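Local structure of Rho GTPase-activating protein 15 (Homo sapiens, 3BYI) at residues Thr168-Gly172 with Ala200-Ser205. The protein activates the GTPase activity of Rho-type GTPases, Rac1 among them, returning them to the inactive GDP-bound state. Sequence-based numbering, arbitrary orientation.
Sequences TQSLG and AELMLS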
loop_
_atom_site.group_PDB
_atom_site.type_symbol
_atom_site.label_atom_id
_atom_site.label_comp_id
_atom_site.label_asym_id
_atom_site.label_seq_id
_atom_site.Cartn_x
_atom_site.Cartn_y
_atom_site.Cartn_z
ATOM N N THR A 168 -13.069 -7.152 -5.586
ATOM C CA THR A 168 -12.985 -6.425 -4.324
ATOM C C THR A 168 -12.531 -7.346 -3.163
ATOM O O THR A 168 -11.717 -6.947 -2.356
ATOM C CB THR A 168 -14.361 -5.789 -4.017
ATOM O OG1 THR A 168 -14.709 -4.960 -5.124
ATOM C CG2 THR A 168 -14.345 -4.938 -2.702
ATOM N N GLN A 169 -13.032 -8.590 -3.138
ATOM C CA GLN A 169 -12.737 -9.527 -2.083
ATOM C C GLN A 169 -11.263 -9.997 -2.136
ATOM O O GLN A 169 -10.580 -10.015 -1.111
ATOM C CB GLN A 169 -13.685 -10.710 -2.161
ATOM C CG GLN A 169 -15.201 -10.386 -1.825
ATOM C CD GLN A 169 -15.908 -9.308 -2.703
ATOM O OE1 GLN A 169 -15.889 -9.336 -3.959
ATOM N NE2 GLN A 169 -16.584 -8.386 -2.020
ATOM N N SER A 170 -10.762 -10.342 -3.318
ATOM C CA SER A 170 -9.369 -10.809 -3.452
ATOM C C SER A 170 -8.341 -9.690 -3.286
ATOM O O SER A 170 -7.230 -9.944 -2.801
ATOM C CB SER A 170 -9.194 -11.575 -4.777
ATOM O OG SER A 170 -9.538 -10.759 -5.866
ATOM N N LEU A 171 -8.702 -8.467 -3.678
ATOM C CA LEU A 171 -7.851 -7.300 -3.361
ATOM C C LEU A 171 -7.894 -6.990 -1.856
ATOM O O LEU A 171 -6.878 -6.642 -1.294
ATOM C CB LEU A 171 -8.148 -6.068 -4.228
ATOM C CG LEU A 171 -7.800 -6.264 -5.704
ATOM C CD1 LEU A 171 -8.518 -5.263 -6.553
ATOM C CD2 LEU A 171 -6.290 -6.182 -5.935
ATOM N N GLY A 172 -9.044 -7.155 -1.199
ATOM C CA GLY A 172 -9.116 -6.992 0.253
ATOM C C GLY A 172 -8.270 -7.992 1.003
ATOM O O GLY A 172 -7.722 -7.668 2.023
ATOM N N ALA A 200 -10.770 -2.818 4.173
ATOM C CA ALA A 200 -10.195 -2.590 2.843
ATOM C C ALA A 200 -11.245 -2.723 1.737
ATOM O O ALA A 200 -11.263 -1.919 0.823
ATOM C CB ALA A 200 -8.983 -3.489 2.579
ATOM N N GLU A 201 -12.104 -3.738 1.809
ATOM C CA GLU A 201 -13.191 -3.900 0.849
ATOM C C GLU A 201 -14.117 -2.677 0.790
ATOM O O GLU A 201 -14.520 -2.243 -0.302
ATOM C CB GLU A 201 -14.020 -5.149 1.179
ATOM C CG GLU A 201 -13.365 -6.429 0.793
ATOM C CD GLU A 201 -14.286 -7.631 0.829
ATOM O OE1 GLU A 201 -15.474 -7.507 0.490
ATOM O OE2 GLU A 201 -13.797 -8.713 1.200
ATOM N N LEU A 202 -14.465 -2.116 1.950
ATOM C CA LEU A 202 -15.361 -0.950 1.968
ATOM C C LEU A 202 -14.696 0.289 1.367
ATOM O O LEU A 202 -15.358 1.077 0.646
ATOM C CB LEU A 202 -15.823 -0.601 3.379
ATOM C CG LEU A 202 -16.896 0.496 3.479
ATOM C CD1 LEU A 202 -18.232 0.047 2.799
ATOM C CD2 LEU A 202 -17.100 0.836 4.908
ATOM N N MET A 203 -13.406 0.476 1.666
ATOM C CA MET A 203 -12.689 1.624 1.135
ATOM C C MET A 203 -12.592 1.541 -0.386
ATOM O O MET A 203 -12.572 2.550 -1.094
ATOM C CB MET A 203 -11.277 1.730 1.711
ATOM C CG MET A 203 -11.188 1.784 3.229
ATOM S SD MET A 203 -11.359 3.405 3.921
ATOM C CE MET A 203 -9.911 4.187 3.249
ATOM N N LEU A 204 -12.544 0.315 -0.886
ATOM C CA LEU A 204 -12.498 0.058 -2.319
ATOM C C LEU A 204 -13.885 0.187 -2.969
ATOM O O LEU A 204 -14.068 0.967 -3.910
ATOM C CB LEU A 204 -11.981 -1.349 -2.534
ATOM C CG LEU A 204 -11.564 -1.812 -3.914
ATOM C CD1 LEU A 204 -10.797 -0.722 -4.712
ATOM C CD2 LEU A 204 -10.703 -3.060 -3.668
ATOM N N SER A 205 -14.853 -0.569 -2.461
ATOM C CA SER A 205 -16.167 -0.616 -3.091
ATOM C C SER A 205 -16.970 0.697 -2.924
ATOM O O SER A 205 -17.850 0.974 -3.709
ATOM C CB SER A 205 -16.970 -1.827 -2.588
ATOM O OG SER A 205 -17.264 -1.699 -1.211
HETATM O O HOH W 1 -11.405 -9.551 1.345
#
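The axes of the helical segments T168-G172 and A200-S205 approach to 8.9 Å, with 132° between their N-to-C directions, and their backbones come nearest where the CA of G172 lies 5.1 Å from that of E201. The same CA of G172 is 4.3 Å from CG of E201, whose chain, extended beyond CG (chi2 -167°), reaches across the first turn of helix 168-180. There its OE1 accepts a hydrogen bond from NE2 of Q169 at 2.9 Å, bent and met from above the carboxylate, with amide and carboxylate nearly perpendicular. OE2 accepts a hydrogen bond from a water that also donates to the carbonyl O of Q169. Both helices belong to the all-helical RhoGAP domain, where L171 packs on Y57, next to the predicted arginine finger R58. Deeper in the contact, CD2 of L204 meets CB of L171 at 4.0 Å, while L204 itself leans on L154 of helix 141-159. With chi1 at -57°, T168 turns its methyl CG2 to helix 189-205, where it touches the carbonyl O of E201 at 3.6 Å; that oxygen accepts hydrogen bonds from N and OG of S205. An alanine at E201 would remove the carboxylate, and would probably leave the Q169 amide without this acceptor and the bridging water less firmly held.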